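Local coordinates for glycine betaine, L-proline ABC transporter, glycine/betaine/L-proline-binding protein (ProX) (Borrelia burgdorferi, PDB 3TMG) that binds glycine betaine and probably serves as the substrate-binding component of an ABC transporter for this and related compounds, at residues 253-256 with 257-260; 35-38 with 39-43. All blocks are in the same frame, centred on the assembly; numbering follows the deposited sequence.

From the N terminus the chain forms strand 16-22, runs through helix 26-41 and turns into strand 44-50. Contact 2 lies in the last turns of that helix and closes no loop; contact 1 follows more than two hundred residues later within helix 252-262 and closes none either. The two are therefore in series: each spans one continuous run of chain, and neither encloses or crosses the other. The centres of contact 1 and contact 2 lie about 11 Å apart, on the same side of the chain's centre. Y253, V257 and V260 of contact 1 rest on K36, V37 and E40 of contact 2, which ties the C-terminal helical region to the first beta-alpha-beta unit, away from the betaine pocket.

Contact 1: residues 253-256 with 257-260; sequences YRNA and VEFV
R254 and E258, one helical turn apart, run side by side and bring unlike charges together, with R254 NE 3.3 Å from E258 OE2. No N-H points at this oxygen, which stands well out of the guanidinium plane, so the pair is a salt bridge of charge alone. With both residues exposed, this is the loose part of the contact. The plane of the guanidinium is taken up instead by N255 OD1, gripped side-on by R254 NE at 3.2 Å and R254 NH2 at 3.0 Å. NE lies above the amide carbonyl plane, whereas NH2 is only tilted from it. The arginine chain bends at chi3 (68°), which brings the guanidinium edge to N255 OD1. R254 NH2 also forms a salt bridge with E248, and N255 ND2 donates to N245, so both ends of the amide are held.

An apolar contact lies on another face of the helix, where V257 CG2 sits over one face of the Y253 ring, offset toward its rim and 4.0 Å from the centroid, a CH-pi contact. CG2 of V257 also comes within 3.4 Å of Y253 O, the acceptor for V257 N at 2.9 Å. The tightly packed part is formed by the buried N255, A256, F259 and V260, where V260 N binds A256 O at 3.0 Å.

Helix 252-262 packs between helices 26-41 and 235-247. Y253 and V260 lean on helix 26-41, where Y253 OH is hydrogen-bonded to E40 OE1, while N255, E258 and F259 pack against helix 235-247.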
loop_
_atom_site.group_PDB
_atom_site.type_symbol
_atom_site.label_atom_id
_atom_site.label_comp_id
_atom_site.label_asym_id
_atom_site.label_seq_id
_atom_site.Cartn_x
_atom_site.Cartn_y
_atom_site.Cartn_z
ATOM N N TYR A 253 -5.407 3.045 -15.243
ATOM C CA TYR A 253 -5.882 1.854 -15.990
ATOM C C TYR A 253 -5.135 1.684 -17.338
ATOM O O TYR A 253 -4.689 0.594 -17.687
ATOM C CB TYR A 253 -7.384 1.954 -16.230
ATOM C CG TYR A 253 -7.867 0.840 -17.131
ATOM C CD1 TYR A 253 -8.075 -0.451 -16.615
ATOM C CD2 TYR A 253 -8.089 1.067 -18.501
ATOM C CE1 TYR A 253 -8.485 -1.494 -17.437
ATOM C CE2 TYR A 253 -8.539 0.040 -19.323
ATOM C CZ TYR A 253 -8.738 -1.242 -18.775
ATOM O OH TYR A 253 -9.187 -2.278 -19.590
ATOM N N ARG A 254 -5.050 2.755 -18.119
ATOM C CA ARG A 254 -4.284 2.732 -19.358
ATOM C C ARG A 254 -2.835 2.271 -19.102
ATOM O O ARG A 254 -2.289 1.473 -19.876
ATOM C CB ARG A 254 -4.283 4.116 -20.032
ATOM C CG ARG A 254 -3.580 4.152 -21.380
ATOM C CD ARG A 254 -3.083 5.573 -21.701
ATOM N NE ARG A 254 -1.980 5.992 -20.797
ATOM C CZ ARG A 254 -1.520 7.237 -20.709
ATOM N NH1 ARG A 254 -2.099 8.221 -21.404
ATOM N NH2 ARG A 254 -0.525 7.513 -19.901
ATOM N N ASN A 255 -2.205 2.789 -18.042
ATOM C CA ASN A 255 -0.824 2.400 -17.722
ATOM C C ASN A 255 -0.713 0.947 -17.269
ATOM O O ASN A 255 0.295 0.278 -17.575
ATOM C CB ASN A 255 -0.206 3.328 -16.670
ATOM C CG ASN A 255 0.006 4.720 -17.221
ATOM O OD1 ASN A 255 -0.042 4.920 -18.445
ATOM N ND2 ASN A 255 0.167 5.694 -16.333
ATOM N N ALA A 256 -1.766 0.428 -16.645
ATOM C CA ALA A 256 -1.829 -1.029 -16.354
ATOM C C ALA A 256 -1.948 -1.862 -17.641
ATOM O O ALA A 256 -1.342 -2.949 -17.741
ATOM C CB ALA A 256 -2.989 -1.337 -15.387
ATOM N N VAL A 257 -2.767 -1.411 -18.593
ATOM C CA VAL A 257 -2.850 -2.092 -19.871
ATOM C C VAL A 257 -1.442 -2.181 -20.501
ATOM O O VAL A 257 -1.011 -3.264 -20.912
ATOM C CB VAL A 257 -3.863 -1.410 -20.817
ATOM C CG1 VAL A 257 -3.761 -2.000 -22.231
ATOM C CG2 VAL A 257 -5.267 -1.567 -20.260
ATOM N N GLU A 258 -0.740 -1.042 -20.582
ATOM C CA GLU A 258 0.651 -1.004 -21.083
ATOM C C GLU A 258 1.592 -1.932 -20.282
ATOM O O GLU A 258 2.382 -2.670 -20.877
ATOM C CB GLU A 258 1.240 0.418 -21.094
ATOM C CG GLU A 258 0.450 1.409 -21.930
ATOM C CD GLU A 258 1.061 2.816 -21.908
ATOM O OE1 GLU A 258 2.317 2.908 -21.865
ATOM O OE2 GLU A 258 0.294 3.814 -21.930
ATOM N N PHE A 259 1.497 -1.895 -18.957
ATOM C CA PHE A 259 2.335 -2.773 -18.096
ATOM C C PHE A 259 2.182 -4.258 -18.467
ATOM O O PHE A 259 3.173 -4.992 -18.615
ATOM C CB PHE A 259 1.982 -2.572 -16.617
ATOM C CG PHE A 259 2.733 -3.476 -15.707
ATOM C CD1 PHE A 259 2.276 -4.753 -15.449
ATOM C CD2 PHE A 259 3.885 -3.035 -15.078
ATOM C CE1 PHE A 259 3.008 -5.624 -14.616
ATOM C CE2 PHE A 259 4.590 -3.876 -14.205
ATOM C CZ PHE A 259 4.158 -5.178 -13.976
ATOM N N VAL A 260 0.943 -4.683 -18.643
ATOM C CA VAL A 260 0.637 -6.087 -18.968
ATOM C C VAL A 260 1.191 -6.491 -20.358
ATOM O O VAL A 260 1.738 -7.591 -20.511
ATOM C CB VAL A 260 -0.882 -6.365 -18.816
ATOM C CG1 VAL A 260 -1.281 -7.712 -19.448
ATOM C CG2 VAL A 260 -1.268 -6.343 -17.335
#

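Contact 2: residues 35-38 with 39-43; sequences LKVV and FEKMG
K36 and E40 leave the helix with different first torsions, the lysine CG trans to its N (chi1 -177°) and the glutamate CG beside its N (chi1 -70°), and the two side chains converge across one turn and cross at an angle. The lysine bends at chi3 and chi4, and its CE comes to 3.3 Å from E40 OE2. K36 NZ remains 3.8 Å from the same oxygen, a long salt bridge that suggests a weak electrostatic pull. E40 OE1 already has Y253 as partner, so OE1 carries the stronger bond and OE2 the looser contact with the lysine. Nearer the backbone, E40 CG packs 3.2 Å from K36 O, the acceptor of the E40 N bond.

On the buried side, F39 CD2 lies 3.3 Å from L35 O, which also accepts F39 N. The ring continues to V18 and I20 of strand 16-22 and to V227 of helix 222-230. V38 and M42 point the same way, with V38 CG1 4.2 Å from M42 SD, and M42 N donates to V38 O at 3.1 Å in the last regular helical bond.

The helix ends when G43 adopts positive phi (95°) and its N returns to E40 O at 2.9 Å. These features belong to a Schellman motif, which terminates the helix of a beta-alpha-beta unit just before strand 44-50, within the periplasmic binding protein fold.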
loop_
_atom_site.group_PDB
_atom_site.type_symbol
_atom_site.label_atom_id
_atom_site.label_comp_id
_atom_site.label_asym_id
_atom_site.label_seq_id
_atom_site.Cartn_x
_atom_site.Cartn_y
_atom_site.Cartn_z
ATOM N N LEU A 35 -4.054 -6.249 -12.013
ATOM C CA LEU A 35 -4.877 -7.460 -11.925
ATOM C C LEU A 35 -6.223 -7.327 -12.641
ATOM O O LEU A 35 -6.729 -8.287 -13.261
ATOM C CB LEU A 35 -5.027 -7.935 -10.487
ATOM C CG LEU A 35 -3.786 -8.645 -9.912
ATOM C CD1 LEU A 35 -4.122 -9.292 -8.571
ATOM C CD2 LEU A 35 -3.174 -9.732 -10.816
ATOM N N LYS A 36 -6.797 -6.125 -12.610
ATOM C CA LYS A 36 -7.996 -5.903 -13.384
ATOM C C LYS A 36 -7.760 -6.240 -14.882
ATOM O O LYS A 36 -8.573 -6.912 -15.524
ATOM C CB LYS A 36 -8.446 -4.453 -13.224
ATOM C CG LYS A 36 -9.752 -4.181 -13.952
ATOM C CD LYS A 36 -10.160 -2.747 -13.650
ATOM C CE LYS A 36 -10.770 -2.168 -14.873
ATOM N NZ LYS A 36 -12.191 -1.907 -14.591
ATOM N N VAL A 37 -6.668 -5.730 -15.432
ATOM C CA VAL A 37 -6.290 -5.974 -16.842
ATOM C C VAL A 37 -6.055 -7.469 -17.112
ATOM O O VAL A 37 -6.551 -8.015 -18.092
ATOM C CB VAL A 37 -5.063 -5.112 -17.234
ATOM C CG1 VAL A 37 -4.558 -5.494 -18.622
ATOM C CG2 VAL A 37 -5.468 -3.634 -17.208
ATOM N N VAL A 38 -5.329 -8.131 -16.217
ATOM C CA VAL A 38 -5.102 -9.574 -16.309
ATOM C C VAL A 38 -6.433 -10.366 -16.362
ATOM O O VAL A 38 -6.641 -11.179 -17.301
ATOM C CB VAL A 38 -4.221 -10.043 -15.140
ATOM C CG1 VAL A 38 -4.124 -11.552 -15.139
ATOM C CG2 VAL A 38 -2.845 -9.391 -15.245
ATOM N N PHE A 39 -7.346 -10.102 -15.410
ATOM C CA PHE A 39 -8.652 -10.778 -15.405
ATOM C C PHE A 39 -9.495 -10.460 -16.658
ATOM O O PHE A 39 -10.170 -11.337 -17.202
ATOM C CB PHE A 39 -9.437 -10.482 -14.136
ATOM C CG PHE A 39 -8.993 -11.261 -12.947
ATOM C CD1 PHE A 39 -8.993 -12.655 -12.967
ATOM C CD2 PHE A 39 -8.613 -10.616 -11.769
ATOM C CE1 PHE A 39 -8.582 -13.380 -11.842
ATOM C CE2 PHE A 39 -8.223 -11.333 -10.657
ATOM C CZ PHE A 39 -8.199 -12.722 -10.687
ATOM N N GLU A 40 -9.469 -9.209 -17.118
ATOM C CA GLU A 40 -10.139 -8.863 -18.371
ATOM C C GLU A 40 -9.631 -9.690 -19.545
ATOM O O GLU A 40 -10.454 -10.175 -20.359
ATOM C CB GLU A 40 -10.026 -7.384 -18.706
ATOM C CG GLU A 40 -10.842 -6.502 -17.776
ATOM C CD GLU A 40 -10.590 -5.009 -17.975
ATOM O OE1 GLU A 40 -9.620 -4.604 -18.650
ATOM O OE2 GLU A 40 -11.385 -4.218 -17.440
ATOM N N LYS A 41 -8.308 -9.837 -19.652
ATOM C CA LYS A 41 -7.746 -10.615 -20.758
ATOM C C LYS A 41 -8.117 -12.088 -20.681
ATOM O O LYS A 41 -8.212 -12.755 -21.727
ATOM C CB LYS A 41 -6.255 -10.420 -20.884
ATOM C CG LYS A 41 -5.934 -9.109 -21.570
ATOM C CD LYS A 41 -4.497 -8.718 -21.326
ATOM C CE LYS A 41 -3.577 -9.481 -22.273
ATOM N NZ LYS A 41 -4.167 -9.518 -23.646
ATOM N N MET A 42 -8.338 -12.579 -19.452
ATOM C CA MET A 42 -8.914 -13.907 -19.207
ATOM C C MET A 42 -10.436 -13.999 -19.423
ATOM O O MET A 42 -11.010 -15.087 -19.274
ATOM C CB MET A 42 -8.582 -14.408 -17.793
ATOM C CG MET A 42 -7.100 -14.602 -17.525
ATOM S SD MET A 42 -6.648 -14.822 -15.794
ATOM C CE MET A 42 -7.695 -16.204 -15.285
ATOM N N GLY A 43 -11.094 -12.895 -19.781
ATOM C CA GLY A 43 -12.528 -12.957 -20.141
ATOM C C GLY A 43 -13.464 -12.646 -18.978
ATOM O O GLY A 43 -14.654 -12.928 -19.045
#